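Local coordinates for nicotinate-nucleotide--dimethylbenzimidazole phosphoribosyltransferase (Thermus thermophilus HB8, PDB 1WX1), which probably catalyses phosphoribosyl transfer from nicotinate mononucleotide to 5,6-dimethylbenzimidazole, yielding alpha-ribazole 5'-phosphate for the lower ligand of cobalamin, at residues A[149-154]-A[241-246]. Sequence-based numbering, arbitrary orientation.
Sequences RAIAEG and YEAGLP
Ile151, on the last turn of helix 133-152, reaches over to Ala243 and Leu245, where the chain leaves helix 228-242. Both helices run into strands that are neighbours in the six-stranded parallel sheet of this alpha/beta fold, 157-163 and 247-249, and both end in a Schellman motif with a glycine of positive phi. Earlier on the first segment, Arg149 faces strand 94-100 instead: its side chain touches Tyr97, and NE meets Glu153 OE2 at 3.3 Å, a weak salt-bridging hydrogen bond that lies in the guanidinium plane. The methyl of Ala150 also packs on Tyr97, so this side of the helix rests against the sheet.

Ile151 turns to the second segment, with its CA 7.9 Å from that of Ala243. Chi1 of -61° sets CG1 beside the backbone N, and the extended chi2 carries CD1 outward to the CB of Ala243, a methyl-to-methyl approach of 3.5 Å. Leu245 meets the same branch one carbon nearer the backbone, at CG1 instead of the terminal methyl, and passes Ile151 in the opposite direction. The contact is wholly apolar and small, burying 113 Å² in all, and none of its three residues is fully buried. Glu242 adds a polar link between the same two helices through its salt bridge to Arg144.

After Ile151 the helix closes: Gly154 N donates to Ile151 O at 3.0 Å, and phi of 112° at Gly154 turns the chain toward strand 157-163. Gly244 N does the same to Tyr241 O, also at 3.0 Å, and the turn at Gly244 puts Leu245 in extended backbone with its side chain directed at Ile151, leaving Leu245 CD1 3.8 Å from Ile151 CG1.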
ATOM      1  N   ARG A 149      10.218  -0.829  25.295  1.00 15.39           N
ATOM      2  CA  ARG A 149      11.367  -1.600  24.828  1.00 18.59           C
ATOM      3  C   ARG A 149      11.515  -1.476  23.317  1.00 17.16           C
ATOM      4  O   ARG A 149      12.622  -1.399  22.807  1.00 16.50           O
ATOM      5  CB  ARG A 149      11.262  -3.061  25.137  1.00 21.46           C
ATOM      6  CG  ARG A 149      12.497  -3.791  24.622  1.00 31.37           C
ATOM      7  CD  ARG A 149      12.245  -5.255  24.736  1.00 36.52           C
ATOM      8  NE  ARG A 149      13.285  -6.089  24.165  1.00 43.09           N
ATOM      9  CZ  ARG A 149      13.111  -7.389  23.940  1.00 45.01           C
ATOM     10  NH1 ARG A 149      11.954  -7.974  24.250  1.00 46.30           N
ATOM     11  NH2 ARG A 149      14.062  -8.103  23.364  1.00 47.06           N
ATOM     12  N   ALA A 150      10.396  -1.467  22.596  1.00 15.94           N
ATOM     13  CA  ALA A 150      10.446  -1.355  21.137  1.00 15.85           C
ATOM     14  C   ALA A 150      11.095  -0.026  20.783  1.00 16.47           C
ATOM     15  O   ALA A 150      11.971   0.040  19.920  1.00 16.86           O
ATOM     16  CB  ALA A 150       9.023  -1.442  20.530  1.00 16.23           C
ATOM     17  N   ILE A 151      10.683   1.019  21.495  1.00 16.22           N
ATOM     18  CA  ILE A 151      11.206   2.361  21.294  1.00 17.67           C
ATOM     19  C   ILE A 151      12.686   2.443  21.689  1.00 18.42           C
ATOM     20  O   ILE A 151      13.497   3.014  20.964  1.00 16.84           O
ATOM     21  CB  ILE A 151      10.390   3.387  22.118  1.00 20.07           C
ATOM     22  CG1 ILE A 151       8.930   3.375  21.645  1.00 20.86           C
ATOM     23  CG2 ILE A 151      10.980   4.788  21.961  1.00 21.73           C
ATOM     24  CD1 ILE A 151       7.966   4.106  22.581  1.00 20.03           C
ATOM     25  N   ALA A 152      13.032   1.870  22.839  1.00 18.75           N
ATOM     26  CA  ALA A 152      14.412   1.887  23.311  1.00 19.37           C
ATOM     27  C   ALA A 152      15.319   1.153  22.325  1.00 21.52           C
ATOM     28  O   ALA A 152      16.501   1.466  22.200  1.00 21.74           O
ATOM     29  CB  ALA A 152      14.506   1.238  24.696  1.00 18.90           C
ATOM     30  N   GLU A 153      14.765   0.180  21.615  1.00 22.01           N
ATOM     31  CA  GLU A 153      15.561  -0.571  20.661  1.00 22.66           C
ATOM     32  C   GLU A 153      15.626   0.079  19.279  1.00 21.75           C
ATOM     33  O   GLU A 153      16.185  -0.496  18.354  1.00 20.86           O
ATOM     34  CB  GLU A 153      15.048  -2.005  20.563  1.00 24.45           C
ATOM     35  CG  GLU A 153      14.916  -2.660  21.927  1.00 30.56           C
ATOM     36  CD  GLU A 153      15.174  -4.143  21.896  1.00 34.81           C
ATOM     37  OE1 GLU A 153      14.669  -4.815  20.972  1.00 37.67           O
ATOM     38  OE2 GLU A 153      15.877  -4.638  22.804  1.00 36.78           O
ATOM     39  N   GLY A 154      15.039   1.263  19.133  1.00 20.30           N
ATOM     40  CA  GLY A 154      15.131   1.953  17.857  1.00 20.89           C
ATOM     41  C   GLY A 154      13.917   2.160  16.971  1.00 19.68           C
ATOM     42  O   GLY A 154      14.061   2.647  15.849  1.00 17.62           O
ATOM     43  N   TYR A 241       2.640   7.360  21.995  1.00 17.28           N
ATOM     44  CA  TYR A 241       2.162   8.740  21.933  1.00 20.03           C
ATOM     45  C   TYR A 241       3.086   9.664  22.729  1.00 22.23           C
ATOM     46  O   TYR A 241       3.535  10.703  22.235  1.00 22.18           O
ATOM     47  CB  TYR A 241       0.739   8.807  22.499  1.00 20.18           C
ATOM     48  CG  TYR A 241       0.212  10.202  22.759  1.00 21.87           C
ATOM     49  CD1 TYR A 241       0.197  11.166  21.752  1.00 23.83           C
ATOM     50  CD2 TYR A 241      -0.306  10.544  24.007  1.00 23.63           C
ATOM     51  CE1 TYR A 241      -0.322  12.443  21.986  1.00 26.80           C
ATOM     52  CE2 TYR A 241      -0.829  11.814  24.251  1.00 27.46           C
ATOM     53  CZ  TYR A 241      -0.836  12.756  23.237  1.00 27.81           C
ATOM     54  OH  TYR A 241      -1.363  14.004  23.475  1.00 32.34           O
ATOM     55  N   GLU A 242       3.372   9.273  23.964  1.00 21.04           N
ATOM     56  CA  GLU A 242       4.235  10.063  24.829  1.00 24.02           C
ATOM     57  C   GLU A 242       5.674  10.132  24.321  1.00 22.97           C
ATOM     58  O   GLU A 242       6.384  11.100  24.588  1.00 22.61           O
ATOM     59  CB  GLU A 242       4.169   9.505  26.249  1.00 24.59           C
ATOM     60  CG  GLU A 242       2.889   9.914  26.965  1.00 30.40           C
ATOM     61  CD  GLU A 242       2.515   8.978  28.101  1.00 33.67           C
ATOM     62  OE1 GLU A 242       3.422   8.399  28.734  1.00 35.39           O
ATOM     63  OE2 GLU A 242       1.311   8.823  28.376  1.00 35.85           O
ATOM     64  N   ALA A 243       6.094   9.115  23.574  1.00 20.94           N
ATOM     65  CA  ALA A 243       7.439   9.087  23.010  1.00 21.63           C
ATOM     66  C   ALA A 243       7.505   9.954  21.746  1.00 22.26           C
ATOM     67  O   ALA A 243       8.578  10.130  21.165  1.00 24.03           O
ATOM     68  CB  ALA A 243       7.844   7.650  22.679  1.00 21.16           C
ATOM     69  N   GLY A 244       6.352  10.468  21.317  1.00 21.64           N
ATOM     70  CA  GLY A 244       6.287  11.325  20.140  1.00 22.65           C
ATOM     71  C   GLY A 244       6.403  10.629  18.793  1.00 23.54           C
ATOM     72  O   GLY A 244       6.758  11.254  17.795  1.00 23.96           O
ATOM     73  N   LEU A 245       6.083   9.341  18.749  1.00 21.91           N
ATOM     74  CA  LEU A 245       6.187   8.577  17.509  1.00 20.85           C
ATOM     75  C   LEU A 245       4.910   8.479  16.692  1.00 19.48           C
ATOM     76  O   LEU A 245       3.807   8.625  17.220  1.00 19.94           O
ATOM     77  CB  LEU A 245       6.630   7.143  17.805  1.00 22.85           C
ATOM     78  CG  LEU A 245       7.995   6.852  18.417  1.00 23.75           C
ATOM     79  CD1 LEU A 245       8.196   5.343  18.443  1.00 25.12           C
ATOM     80  CD2 LEU A 245       9.086   7.511  17.594  1.00 27.29           C
ATOM     81  N   PRO A 246       5.050   8.240  15.378  1.00 18.38           N
ATOM     82  CA  PRO A 246       3.861   8.104  14.534  1.00 17.34           C
ATOM     83  C   PRO A 246       3.323   6.739  14.969  1.00 16.57           C
ATOM     84  O   PRO A 246       4.106   5.807  15.172  1.00 16.74           O
ATOM     85  CB  PRO A 246       4.431   8.035  13.117  1.00 17.32           C
ATOM     86  CG  PRO A 246       5.793   8.663  13.232  1.00 20.16           C
ATOM     87  CD  PRO A 246       6.282   8.200  14.571  1.00 18.84           C
TER